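Local coordinates for protein precorrin-6A reductase (Rhodobacter capsulatus, PDB 4X7G) that catalyses the reduction of precorrin-6A during cobalamin (vitamin B12) biosynthesis, probably drawing hydride from NADPH, at residues Arg3-Gly8 with Gly48-Val53; Asp58-Glu63 with Val84-Gln89; His149-Leu154 with Glu188-Val193. All blocks are in the same frame, centred on the assembly; numbering follows the deposited sequence. Where two conformers were deposited one is given.

Interaction 1. Residues Arg3-Gly8 with Gly48-Val53. With NAP (NADP nicotinamide-adenine-dinucleotide phosphate), chain B.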
loop_
_atom_site.group_PDB
_atom_site.type_symbol
_atom_site.label_atom_id
_atom_site.label_comp_id
_atom_site.label_asym_id
_atom_site.label_seq_id
_atom_site.Cartn_x
_atom_site.Cartn_y
_atom_site.Cartn_z
ATOM N N ARG A 3 -11.413 14.066 16.646
ATOM C CA ARG A 3 -10.855 12.756 16.936
ATOM C C ARG A 3 -10.631 12.071 15.569
ATOM O O ARG A 3 -11.629 11.746 14.897
ATOM C CB ARG A 3 -11.698 11.891 17.858
ATOM C CG ARG A 3 -10.913 10.629 18.305
ATOM C CD ARG A 3 -11.575 9.886 19.470
ATOM N NE ARG A 3 -10.839 8.726 19.961
ATOM C CZ ARG A 3 -9.736 8.718 20.703
ATOM N NH1 ARG A 3 -9.293 7.460 20.943
ATOM N NH2 ARG A 3 -9.149 9.845 21.230
ATOM N N LEU A 4 -9.387 11.920 15.159
ATOM C CA LEU A 4 -9.077 11.427 13.838
ATOM C C LEU A 4 -8.917 9.971 13.817
ATOM O O LEU A 4 -8.381 9.366 14.777
ATOM C CB LEU A 4 -7.810 12.107 13.403
ATOM C CG LEU A 4 -7.707 13.651 13.502
ATOM C CD1 LEU A 4 -6.355 14.149 13.017
ATOM C CD2 LEU A 4 -8.863 14.312 12.802
ATOM N N LEU A 5 -9.275 9.356 12.687
ATOM C CA LEU A 5 -8.953 7.931 12.413
ATOM C C LEU A 5 -8.073 7.916 11.180
ATOM O O LEU A 5 -8.478 8.401 10.135
ATOM C CB LEU A 5 -10.235 7.112 12.174
ATOM C CG LEU A 5 -10.014 5.653 11.786
ATOM C CD1 LEU A 5 -9.391 4.877 12.892
ATOM C CD2 LEU A 5 -11.342 5.064 11.391
ATOM N N VAL A 6 -6.905 7.321 11.314
ATOM C CA VAL A 6 -6.001 7.114 10.171
ATOM C C VAL A 6 -6.021 5.655 9.823
ATOM O O VAL A 6 -5.602 4.823 10.612
ATOM C CB VAL A 6 -4.584 7.566 10.500
ATOM C CG1 VAL A 6 -3.664 7.257 9.323
ATOM C CG2 VAL A 6 -4.527 9.033 10.927
ATOM N N LEU A 7 -6.555 5.358 8.640
ATOM C CA LEU A 7 -6.475 4.013 8.120
ATOM C C LEU A 7 -5.097 3.870 7.505
ATOM O O LEU A 7 -4.762 4.636 6.582
ATOM C CB LEU A 7 -7.601 3.731 7.110
ATOM C CG LEU A 7 -9.024 4.000 7.641
ATOM C CD1 LEU A 7 -10.015 3.829 6.459
ATOM C CD2 LEU A 7 -9.347 3.105 8.788
ATOM N N GLY A 8 -4.281 2.933 8.002
ATOM C CA GLY A 8 -2.878 2.905 7.695
ATOM C C GLY A 8 -2.436 1.798 6.803
ATOM O O GLY A 8 -3.239 1.255 6.041
ATOM N N GLY A 48 -7.100 -4.933 13.236
ATOM C CA GLY A 48 -8.198 -5.839 12.857
ATOM C C GLY A 48 -9.138 -5.175 11.934
ATOM O O GLY A 48 -9.214 -3.949 11.828
ATOM N N GLY A 49 -9.936 -5.963 11.208
ATOM C CA GLY A 49 -10.996 -5.371 10.432
ATOM C C GLY A 49 -12.106 -4.729 11.270
ATOM O O GLY A 49 -12.106 -4.877 12.460
ATOM N N PHE A 50 -12.961 -3.968 10.629
ATOM C CA PHE A 50 -14.095 -3.365 11.302
ATOM C C PHE A 50 -15.386 -4.237 11.209
ATOM O O PHE A 50 -16.344 -3.921 11.946
ATOM C CB PHE A 50 -14.420 -1.971 10.738
ATOM C CG PHE A 50 -13.284 -0.997 10.899
ATOM C CD1 PHE A 50 -13.159 -0.290 12.098
ATOM C CD2 PHE A 50 -12.366 -0.794 9.915
ATOM C CE1 PHE A 50 -12.116 0.620 12.234
ATOM C CE2 PHE A 50 -11.344 0.135 10.046
ATOM C CZ PHE A 50 -11.216 0.819 11.193
ATOM N N GLY A 51 -15.430 -5.215 10.326
ATOM C CA GLY A 51 -16.776 -5.891 10.053
ATOM C C GLY A 51 -17.536 -5.231 8.969
ATOM O O GLY A 51 -18.730 -4.921 9.093
ATOM N N GLY A 52 -16.863 -4.911 7.876
ATOM C CA GLY A 52 -17.486 -4.350 6.734
ATOM C C GLY A 52 -17.974 -2.884 6.950
ATOM O O GLY A 52 -17.565 -2.156 7.919
ATOM N N VAL A 53 -18.858 -2.417 6.083
ATOM C CA VAL A 53 -19.334 -1.048 6.112
ATOM C C VAL A 53 -20.094 -0.822 7.428
ATOM O O VAL A 53 -19.853 0.156 8.161
ATOM C CB VAL A 53 -20.227 -0.656 4.913
ATOM C CG1 VAL A 53 -20.866 0.681 5.139
ATOM C CG2 VAL A 53 -19.346 -0.685 3.640
HETATM P PA NAP B . -8.494 -4.575 1.233
HETATM O O1A NAP B . -8.615 -5.780 0.311
HETATM O O2A NAP B . -8.906 -3.362 0.749
HETATM O O5B NAP B . -9.174 -4.829 2.590
HETATM C C5B NAP B . -9.875 -6.021 2.996
HETATM C C4B NAP B . -10.493 -5.929 4.370
HETATM O O4B NAP B . -9.391 -5.779 5.369
HETATM C C3B NAP B . -11.242 -4.651 4.638
HETATM O O3B NAP B . -12.564 -4.738 4.101
HETATM C C2B NAP B . -11.158 -4.469 6.098
HETATM O O2B NAP B . -11.947 -5.473 6.764
HETATM C C1B NAP B . -9.795 -4.839 6.388
HETATM N N9A NAP B . -8.800 -3.733 6.345
HETATM C C8A NAP B . -8.044 -3.300 5.280
HETATM N N7A NAP B . -7.243 -2.263 5.645
HETATM C C5A NAP B . -7.595 -2.014 6.943
HETATM C C6A NAP B . -7.115 -1.042 7.901
HETATM N N6A NAP B . -6.090 -0.220 7.632
HETATM N N1A NAP B . -7.658 -1.012 9.137
HETATM C C2A NAP B . -8.684 -1.915 9.406
HETATM N N3A NAP B . -9.205 -2.878 8.646
HETATM C C4A NAP B . -8.620 -2.903 7.415
HETATM O O3 NAP B . -6.971 -4.326 1.699
HETATM P PN NAP B . -5.659 -5.300 1.773
HETATM O O1N NAP B . -4.982 -5.380 0.411
HETATM O O2N NAP B . -5.987 -6.561 2.447
HETATM O O5D NAP B . -4.656 -4.387 2.647
HETATM C C5D NAP B . -4.398 -4.760 4.031
HETATM C C4D NAP B . -3.579 -3.718 4.619
HETATM O O4D NAP B . -2.276 -3.765 4.067
HETATM C C3D NAP B . -4.133 -2.275 4.551
HETATM O O3D NAP B . -3.943 -1.530 5.763
HETATM C C2D NAP B . -3.292 -1.667 3.430
HETATM O O2D NAP B . -3.038 -0.317 3.490
HETATM C C1D NAP B . -1.977 -2.479 3.579
HETATM N N1N NAP B . -1.346 -2.642 2.353
HETATM C C2N NAP B . -1.749 -3.044 1.318
HETATM C C3N NAP B . -0.732 -2.946 0.437
HETATM C C7N NAP B . -1.639 -3.467 -0.653
HETATM O O7N NAP B . -2.802 -3.610 -0.002
HETATM N N7N NAP B . -1.187 -3.651 -1.971
HETATM C C4N NAP B . 0.659 -2.356 0.838
HETATM C C5N NAP B . 1.112 -1.885 2.208
HETATM C C6N NAP B . -0.116 -2.088 2.802
HETATM P P2B NAP B . -13.465 -5.120 7.254
HETATM O O1X NAP B . -13.691 -6.318 8.143
HETATM O O2X NAP B . -13.485 -3.837 7.856
HETATM O O3X NAP B . -14.382 -4.870 6.020
#

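Interaction 2. Residues Asp58-Glu63 with Val84-Gln89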
loop_
_atom_site.group_PDB
_atom_site.type_symbol
_atom_site.label_atom_id
_atom_site.label_comp_id
_atom_site.label_asym_id
_atom_site.label_seq_id
_atom_site.Cartn_x
_atom_site.Cartn_y
_atom_site.Cartn_z
ATOM N N ASP A 58 -20.418 1.617 12.837
ATOM C CA ASP A 58 -20.566 1.427 14.241
ATOM C C ASP A 58 -19.348 1.977 14.989
ATOM O O ASP A 58 -19.415 2.613 16.040
ATOM C CB ASP A 58 -20.802 -0.046 14.680
ATOM C CG ASP A 58 -20.997 -0.205 16.198
ATOM O OD1 ASP A 58 -22.006 0.373 16.714
ATOM O OD2 ASP A 58 -20.137 -0.889 16.892
ATOM N N TYR A 59 -18.156 1.653 14.505
ATOM C CA TYR A 59 -16.909 2.145 15.125
ATOM C C TYR A 59 -16.844 3.672 15.113
ATOM O O TYR A 59 -16.513 4.298 16.137
ATOM C CB TYR A 59 -15.710 1.555 14.356
ATOM C CG TYR A 59 -14.438 2.087 14.869
ATOM C CD1 TYR A 59 -13.847 1.524 15.941
ATOM C CD2 TYR A 59 -13.863 3.202 14.263
ATOM C CE1 TYR A 59 -12.597 2.020 16.425
ATOM C CE2 TYR A 59 -12.695 3.743 14.760
ATOM C CZ TYR A 59 -12.094 3.178 15.742
ATOM O OH TYR A 59 -10.942 3.738 16.190
ATOM N N LEU A 60 -17.113 4.263 13.950
ATOM C CA LEU A 60 -17.013 5.707 13.878
ATOM C C LEU A 60 -17.929 6.385 14.912
ATOM O O LEU A 60 -17.614 7.404 15.505
ATOM C CB LEU A 60 -17.395 6.204 12.466
ATOM C CG LEU A 60 -16.475 5.739 11.333
ATOM C CD1 LEU A 60 -17.043 6.129 9.970
ATOM C CD2 LEU A 60 -15.066 6.384 11.492
ATOM N N THR A 61 -19.095 5.744 15.092
ATOM C CA THR A 61 -20.114 6.329 15.992
ATOM C C THR A 61 -19.655 6.142 17.448
ATOM O O THR A 61 -19.648 7.112 18.225
ATOM C CB THR A 61 -21.497 5.645 15.720
ATOM O OG1 THR A 61 -21.834 5.818 14.366
ATOM C CG2 THR A 61 -22.588 6.235 16.627
ATOM N N ARG A 62 -19.306 4.948 17.820
ATOM C CA ARG A 62 -18.958 4.688 19.227
ATOM C C ARG A 62 -17.697 5.365 19.633
ATOM O O ARG A 62 -17.526 5.770 20.797
ATOM C CB ARG A 62 -18.944 3.232 19.570
ATOM C CG ARG A 62 -17.978 2.379 18.881
ATOM C CD ARG A 62 -18.050 1.018 19.549
ATOM N NE ARG A 62 -19.313 0.313 19.296
ATOM C CZ ARG A 62 -20.417 0.318 20.055
ATOM N NH1 ARG A 62 -20.494 1.028 21.179
ATOM N NH2 ARG A 62 -21.479 -0.404 19.669
ATOM N N GLU A 63 -16.740 5.523 18.703
ATOM C CA GLU A 63 -15.421 6.087 18.991
ATOM C C GLU A 63 -15.553 7.574 18.935
ATOM O O GLU A 63 -14.576 8.264 19.373
ATOM C CB GLU A 63 -14.338 5.428 18.055
ATOM C CG GLU A 63 -12.859 5.748 18.329
ATOM C CD GLU A 63 -12.377 5.175 19.644
ATOM O OE1 GLU A 63 -12.741 4.018 20.104
ATOM O OE2 GLU A 63 -11.458 5.849 20.139
ATOM N N VAL A 84 -15.511 5.148 2.114
ATOM C CA VAL A 84 -16.400 6.101 1.459
ATOM C C VAL A 84 -17.829 5.844 1.916
ATOM O O VAL A 84 -18.498 6.842 2.285
ATOM C CB VAL A 84 -16.302 5.990 -0.062
ATOM C CG1 VAL A 84 -17.289 6.993 -0.678
ATOM C CG2 VAL A 84 -14.899 6.277 -0.517
ATOM N N ALA A 85 -18.282 4.614 1.944
ATOM C CA ALA A 85 -19.683 4.317 2.282
ATOM C C ALA A 85 -19.952 4.606 3.711
ATOM O O ALA A 85 -21.007 5.274 4.032
ATOM C CB ALA A 85 -20.020 2.909 1.918
ATOM N N ALA A 86 -19.068 4.202 4.627
ATOM C CA ALA A 86 -19.323 4.395 6.049
ATOM C C ALA A 86 -19.296 5.901 6.397
ATOM O O ALA A 86 -20.090 6.400 7.233
ATOM C CB ALA A 86 -18.334 3.662 6.897
ATOM N N CYS A 87 -18.363 6.669 5.849
ATOM C CA CYS A 87 -18.290 8.103 6.110
ATOM C C CYS A 87 -19.490 8.826 5.525
ATOM O O CYS A 87 -19.999 9.788 6.158
ATOM C CB CYS A 87 -16.958 8.680 5.547
ATOM S SG CYS A 87 -15.533 8.146 6.558
ATOM N N ALA A 88 -19.941 8.394 4.366
ATOM C CA ALA A 88 -21.162 9.044 3.811
ATOM C C ALA A 88 -22.357 8.782 4.707
ATOM O O ALA A 88 -23.146 9.780 4.953
ATOM C CB ALA A 88 -21.448 8.544 2.431
ATOM N N GLN A 89 -22.496 7.559 5.195
ATOM C CA GLN A 89 -23.630 7.173 6.093
ATOM C C GLN A 89 -23.622 7.923 7.413
ATOM O O GLN A 89 -24.688 8.275 7.978
ATOM C CB GLN A 89 -23.653 5.668 6.407
ATOM C CG GLN A 89 -25.009 5.194 6.905
ATOM C CD GLN A 89 -25.035 3.745 7.310
ATOM O OE1 GLN A 89 -24.475 2.888 6.651
ATOM N NE2 GLN A 89 -25.695 3.467 8.413
#

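Interaction 3. Residues His149-Leu154 with Glu188-Val193. With 3Y8 (3-[(1R,2S,3S,7S,11S,16S,17R,18R,19R)-2,7,12,18-tetrakis(2-hydroxy-2-oxoethyl)-3,13-bis(3-hydroxy-3-oxopropyl)-1,2,5,7,11,17-hexamethyl-17-(3-oxidanyl-3-oxidanylidene-prop-1-enyl)-3,6,8,10,15,16,18,19,21,24-decahydrocorrin-8-yl]propanoic acid), chain C.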
loop_
_atom_site.group_PDB
_atom_site.type_symbol
_atom_site.label_atom_id
_atom_site.label_comp_id
_atom_site.label_asym_id
_atom_site.label_seq_id
_atom_site.Cartn_x
_atom_site.Cartn_y
_atom_site.Cartn_z
ATOM N N HIS A 149 11.288 -18.843 -12.821
ATOM C CA HIS A 149 11.801 -18.693 -11.441
ATOM C C HIS A 149 11.250 -17.380 -10.857
ATOM O O HIS A 149 11.390 -16.353 -11.550
ATOM C CB HIS A 149 13.324 -18.649 -11.431
ATOM C CG HIS A 149 13.869 -18.193 -10.118
ATOM N ND1 HIS A 149 13.738 -18.929 -8.973
ATOM C CD2 HIS A 149 14.471 -17.048 -9.753
ATOM C CE1 HIS A 149 14.182 -18.242 -7.963
ATOM N NE2 HIS A 149 14.663 -17.119 -8.398
ATOM N N TYR A 150 10.701 -17.429 -9.705
ATOM C CA TYR A 150 10.137 -16.300 -9.044
ATOM C C TYR A 150 10.939 -15.933 -7.804
ATOM O O TYR A 150 11.308 -16.824 -6.996
ATOM C CB TYR A 150 8.698 -16.508 -8.672
ATOM C CG TYR A 150 7.742 -16.617 -9.840
ATOM C CD1 TYR A 150 7.467 -15.497 -10.575
ATOM C CD2 TYR A 150 7.177 -17.827 -10.245
ATOM C CE1 TYR A 150 6.581 -15.569 -11.673
ATOM C CE2 TYR A 150 6.333 -17.918 -11.318
ATOM C CZ TYR A 150 6.020 -16.766 -11.986
ATOM O OH TYR A 150 5.114 -16.772 -13.061
ATOM N N LEU A 151 11.174 -14.659 -7.625
ATOM C CA LEU A 151 11.646 -14.079 -6.365
ATOM C C LEU A 151 10.486 -13.468 -5.655
ATOM O O LEU A 151 9.761 -12.629 -6.304
ATOM C CB LEU A 151 12.735 -13.073 -6.630
ATOM C CG LEU A 151 13.261 -12.267 -5.398
ATOM C CD1 LEU A 151 13.985 -13.211 -4.429
ATOM C CD2 LEU A 151 14.149 -11.154 -5.797
ATOM N N LEU A 152 10.240 -13.779 -4.448
ATOM C CA LEU A 152 9.158 -13.261 -3.630
ATOM C C LEU A 152 9.732 -12.436 -2.505
ATOM O O LEU A 152 10.903 -12.645 -2.093
ATOM C CB LEU A 152 8.325 -14.405 -3.000
ATOM C CG LEU A 152 7.970 -15.515 -3.924
ATOM C CD1 LEU A 152 7.234 -16.619 -3.253
ATOM C CD2 LEU A 152 7.205 -15.015 -5.120
ATOM N N ARG A 153 8.994 -11.483 -1.994
ATOM C CA ARG A 153 9.410 -10.676 -0.833
ATOM C C ARG A 153 8.171 -10.617 0.094
ATOM O O ARG A 153 7.172 -10.039 -0.290
ATOM C CB ARG A 153 9.948 -9.322 -1.238
ATOM C CG ARG A 153 10.318 -8.478 -0.037
ATOM C CD ARG A 153 11.415 -7.466 -0.348
ATOM N NE ARG A 153 11.023 -6.481 -1.320
ATOM C CZ ARG A 153 11.812 -5.561 -1.850
ATOM N NH1 ARG A 153 11.371 -4.720 -2.714
ATOM N NH2 ARG A 153 13.101 -5.586 -1.543
ATOM N N LEU A 154 8.301 -11.209 1.238
ATOM C CA LEU A 154 7.216 -11.465 2.160
ATOM C C LEU A 154 7.534 -10.864 3.515
ATOM O O LEU A 154 8.658 -10.946 3.982
ATOM C CB LEU A 154 6.995 -12.987 2.363
ATOM C CG LEU A 154 6.705 -13.724 1.061
ATOM C CD1 LEU A 154 6.663 -15.241 1.338
ATOM C CD2 LEU A 154 5.517 -13.244 0.291
ATOM N N GLU A 188 19.930 -11.910 -7.397
ATOM C CA GLU A 188 19.007 -12.859 -7.926
ATOM C C GLU A 188 18.995 -12.934 -9.432
ATOM O O GLU A 188 18.184 -13.699 -9.975
ATOM C CB GLU A 188 17.599 -12.564 -7.419
ATOM C CG GLU A 188 16.662 -13.767 -7.503
ATOM C CD GLU A 188 16.830 -14.890 -6.499
ATOM O OE1 GLU A 188 17.610 -14.612 -5.521
ATOM O OE2 GLU A 188 16.170 -15.938 -6.507
ATOM N N THR A 189 19.803 -12.157 -10.088
ATOM C CA THR A 189 19.818 -12.108 -11.561
ATOM C C THR A 189 18.428 -12.033 -12.178
ATOM O O THR A 189 18.110 -12.693 -13.161
ATOM C CB THR A 189 20.688 -13.230 -12.197
ATOM O OG1 THR A 189 20.286 -14.481 -11.784
ATOM C CG2 THR A 189 22.046 -13.106 -11.666
ATOM N N ILE A 190 17.646 -11.078 -11.674
ATOM C CA ILE A 190 16.271 -10.878 -12.144
ATOM C C ILE A 190 16.269 -10.321 -13.557
ATOM O O ILE A 190 17.148 -9.499 -13.928
ATOM C CB ILE A 190 15.635 -9.888 -11.165
ATOM C CG1 ILE A 190 15.459 -10.447 -9.805
ATOM C CG2 ILE A 190 14.317 -9.367 -11.712
ATOM C CD1 ILE A 190 14.723 -11.749 -9.748
ATOM N N THR A 191 15.304 -10.784 -14.346
ATOM C CA THR A 191 15.086 -10.326 -15.699
ATOM C C THR A 191 13.882 -9.447 -15.861
ATOM O O THR A 191 13.804 -8.688 -16.802
ATOM C CB THR A 191 14.961 -11.535 -16.623
ATOM O OG1 THR A 191 13.851 -12.344 -16.308
ATOM C CG2 THR A 191 16.226 -12.431 -16.613
ATOM N N HIS A 192 12.913 -9.562 -14.933
ATOM C CA HIS A 192 11.647 -8.852 -15.082
ATOM C C HIS A 192 11.117 -8.509 -13.715
ATOM O O HIS A 192 11.256 -9.340 -12.791
ATOM C CB HIS A 192 10.560 -9.713 -15.703
ATOM C CG HIS A 192 10.799 -10.126 -17.113
ATOM N ND1 HIS A 192 11.686 -11.095 -17.479
ATOM C CD2 HIS A 192 10.219 -9.685 -18.247
ATOM C CE1 HIS A 192 11.688 -11.222 -18.795
ATOM N NE2 HIS A 192 10.808 -10.364 -19.285
ATOM N N VAL A 193 10.531 -7.329 -13.522
ATOM C CA VAL A 193 9.874 -6.954 -12.274
ATOM C C VAL A 193 8.386 -6.808 -12.497
ATOM O O VAL A 193 8.008 -6.153 -13.489
ATOM C CB VAL A 193 10.466 -5.675 -11.704
ATOM C CG1 VAL A 193 9.765 -5.263 -10.436
ATOM C CG2 VAL A 193 11.962 -5.798 -11.470
HETATM C C48 3Y8 C . 0.331 -4.666 7.435
HETATM C C47 3Y8 C . 2.909 -3.033 8.406
HETATM C C43 3Y8 C . 6.077 2.099 7.013
HETATM C C42 3Y8 C . 6.108 0.785 6.123
HETATM C C41 3Y8 C . 4.925 0.964 5.191
HETATM C C38 3Y8 C . 3.686 1.118 1.478
HETATM C C37 3Y8 C . 5.107 1.039 1.883
HETATM C C36 3Y8 C . 7.036 -0.131 2.977
HETATM C C35 3Y8 C . 6.133 -1.305 0.218
HETATM C C32 3Y8 C . 8.033 -4.539 -2.857
HETATM C C31 3Y8 C . 6.501 -4.167 -2.672
HETATM C C2 3Y8 C . 3.439 -4.496 -1.084
HETATM C C1 3Y8 C . 3.163 -4.844 0.422
HETATM C C4 3Y8 C . 4.572 -3.016 0.420
HETATM C C5 3Y8 C . 5.213 -1.969 0.965
HETATM C C7 3Y8 C . 5.484 -0.190 2.806
HETATM C C8 3Y8 C . 4.857 -0.156 4.159
HETATM C C6 3Y8 C . 5.020 -1.427 2.288
HETATM C C3 3Y8 C . 4.698 -3.616 -0.980
HETATM C C11 3Y8 C . 3.496 -3.271 5.867
HETATM C C12 3Y8 C . 2.626 -3.551 6.988
HETATM C C13 3Y8 C . 1.576 -4.278 6.631
HETATM C C14 3Y8 C . 1.725 -4.593 5.222
HETATM C C15 3Y8 C . 0.832 -5.351 4.496
HETATM C C16 3Y8 C . 1.072 -5.587 3.069
HETATM C C17 3Y8 C . 0.365 -6.633 2.250
HETATM C C18 3Y8 C . 1.062 -6.461 0.863
HETATM C C19 3Y8 C . 1.709 -5.008 0.879
HETATM C C20 3Y8 C . 4.027 -6.022 0.884
HETATM C C21 3Y8 C . 3.896 -4.000 9.190
HETATM C C24 3Y8 C . 4.944 -3.707 6.111
HETATM C C25 3Y8 C . 3.683 -5.733 -1.967
HETATM C C26 3Y8 C . 2.325 -3.598 -1.641
HETATM O O59 3Y8 C . 3.876 -10.114 3.176
HETATM C C57 3Y8 C . 2.746 -9.601 3.579
HETATM O O58 3Y8 C . 1.942 -10.090 4.416
HETATM C C56 3Y8 C . 2.316 -8.376 2.819
HETATM C C55 3Y8 C . 0.784 -8.070 2.820
HETATM C C54 3Y8 C . -1.131 -6.429 2.204
HETATM C C60 3Y8 C . 0.189 -6.579 -0.385
HETATM C C61 3Y8 C . -0.335 -7.901 -0.707
HETATM O O62 3Y8 C . -1.281 -7.919 -1.582
HETATM O O63 3Y8 C . 0.138 -8.952 -0.192
HETATM N N24 3Y8 C . 1.707 -4.674 2.313
HETATM N N23 3Y8 C . 2.878 -4.005 4.796
HETATM C C49 3Y8 C . -0.794 -3.662 7.153
HETATM C C50 3Y8 C . -2.062 -3.842 7.921
HETATM O O51 3Y8 C . -2.210 -4.824 8.685
HETATM O O52 3Y8 C . -2.887 -2.864 7.800
HETATM O O23 3Y8 C . 4.827 -3.428 9.795
HETATM O O22 3Y8 C . 3.680 -5.186 9.136
HETATM C C10 3Y8 C . 3.387 -1.749 5.528
HETATM C C9 3Y8 C . 4.216 -1.320 4.368
HETATM N N22 3Y8 C . 4.355 -2.127 3.230
HETATM O O44 3Y8 C . 6.608 3.090 6.494
HETATM O O45 3Y8 C . 5.741 1.959 8.115
HETATM O O39 3Y8 C . 3.248 2.305 1.350
HETATM O O40 3Y8 C . 3.084 0.097 1.153
HETATM N N21 3Y8 C . 3.738 -3.704 1.123
HETATM C C27 3Y8 C . 2.619 -3.072 -3.076
HETATM O O28 3Y8 C . 2.278 -3.815 -4.005
HETATM O O29 3Y8 C . 3.163 -1.984 -3.234
HETATM C C30 3Y8 C . 6.138 -4.173 -1.219
HETATM O O34 3Y8 C . 8.326 -5.728 -2.460
HETATM O O33 3Y8 C . 8.592 -3.650 -3.499
#

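Interaction 1. Residues Arg3-Gly8 with Gly48-Val53
Leu-7 and Phe-50 make the tightest apolar contact between strand 4-7 and the loop leading into helix 52-63: the CD2 methyl of Leu-7 lies 3.8 Å from ring atom CE2 of Phe-50. The leucine owes this reach to its first torsion (chi1 -55°), which sets CG beside the backbone N and swings the branch to the aromatic ring. Leu-5, two residues earlier on the same strand, adds a looser contact, its CD2 standing 4.3 Å from Phe-50 CZ. The same ring also meets the cofactor, Phe-50 CE2 lying 3.4 Å from adenine atom C2A of NADP, so that leucines and adenine meet on one aromatic residue.

The backbone carrying that ring grips the 2'-phosphate. Phe-50 N donates to NAP O2X at 2.8 Å with an N-H...O angle of 150°, and Gly-51 N donates to NAP O1X at 3.0 Å. Glycines make this fit possible: a beta carbon on Gly-49 would collide with O1X, while Gly-48 and Gly-51 adopt backbone angles that would jam a side chain against the preceding carbonyl. This turn between strand 45-47 and helix 52-63 is reminiscent of the glycine-rich turns of Rossmann-type folds, and its main-chain N-H groups hold the phosphate that distinguishes NADP from NAD. At the strand's far end, Gly-8 O accepts a hydrogen bond from hydroxyl O2D of the nicotinamide ribose at 3.0 Å.

Around Phe-50, Arg-46 makes a cation-pi contact with the ring and also donates to the carbonyls of Gly-48 and Gly-49. Met-79 of helix 77-90 touches both Leu-7 and Phe-50, Ser-30 of strand 27-31 touches both as well, and helix 11-22 packs on Leu-4 and Val-6.

Interaction 2. Residues Asp58-Glu63 with Val84-Gln89
Leu-60 and Ala-86 carry the apolar contact between helix 52-63 and helix 77-90. A single methyl does the touching: Leu-60 CD1 stands 4.1 Å from Ala-86 CB and 4.2 Å from Cys-87 SG, meeting two consecutive residues of the neighbouring helix. The leucine's CG sits beside the backbone N and anti to the carbonyl carbon (chi1 -64°), which carries the branch across to the other helix. With an alanine and a cysteine, both small, as its partners, the approach can be close, and the CA atoms of Leu-60 and Cys-87 are 8.2 Å apart. Both helices pack on strand 67-70, whose Val-68 touches Leu-60 and Cys-87 alike; the strand links the two helices in sequence, as expected of Rossmann-type alternation. Within helix 52-63, Glu-63 CB lies over one face of the Tyr-59 ring, offset toward the rim.

Between the two segments there is no polar bond. Arg-62, one turn after Asp-58, grips a single carboxylate oxygen side-on with two nitrogens: NE donates to Asp-58 OD2 at 2.8 Å (155°), from above the carboxylate plane, while NH2 reaches the same OD2 at 3.1 Å (135°), on its syn lone pair. Glu-63 pairs with Arg-3.

Charge is thus paired away from the junction, while between these segments the contact is apolar, and Val-53, Leu-56 and Val-57 extend it along the helices.

Interaction 3. Residues His149-Leu154 with Glu188-Val193
Two torsions bring His-149 and Glu-188 together: the histidine's CG lies anti to its main-chain N (chi1 167°), sending the ring across, and the glutamate chain bends at chi2 (75°) so that its carboxylate turns to meet it. His-149 NE2 donates to Glu-188 OE2 at 2.7 Å. The bond is somewhat bent, yet it lies close to the ring plane and uses the anti lone pair of OE2, and ring and carboxylate planes are only 24° apart. The other ends of both groups are held too: Asp-166 binds His-149 ND1, and Arg-168 forms a salt bridge with Glu-188 OE1. Flanked by two carboxylates, the imidazole would probably tend toward its protonated form.

The segment 188-193 follows helix 178-187, which closes in a Schellman motif at Thr-189 before the chain enters strand 192-196. This helix-to-strand turn belongs to the crossover from strand 167-171 back to strand 192-196, passing strands 149-154 and 129-132 in the parallel sheet.

Next to Glu-188, Leu-151 packs with CD1 3.9 Å from Glu-188 CD and CB 3.9 Å from Ile-190 CD1. With an alanine here in place of Glu-188, His-149 NE2 and Arg-168 would probably be left without their shared carboxylate, and Leu-151 would be likely to lose the flank against which it rests. Farther along strand 149-154, Arg-153 turns to the tetrapyrrole: NE donates to carboxylate oxygen O34 of 3Y8 at 3.0 Å, NH1 adds weaker bonds to O33 and O34, and Asp-181 holds NH2 in a salt bridge.

Overall arrangement
The three contacts follow one another along the chain without overlap. Interactions 1 and 2 are neighbours, their centres 9 Å apart, and both use helix 52-63; a salt bridge between Arg-3 NH1 and Glu-63 OE2 (2.8 Å) and packing of Phe-50 on Tyr-59 join them. Both lie in the domain built on the six-stranded parallel sheet containing strand 4-7, the helices of interaction 2 packing on it. Interaction 3 lies in the domain of a second such sheet, centre to centre about 33 Å from interaction 1 and 41 Å from interaction 2. Strand 229-231 returns to the first sheet after the second, consistent with strand-swapped Rossmann domains, which enclose cofactor and tetrapyrrole between them.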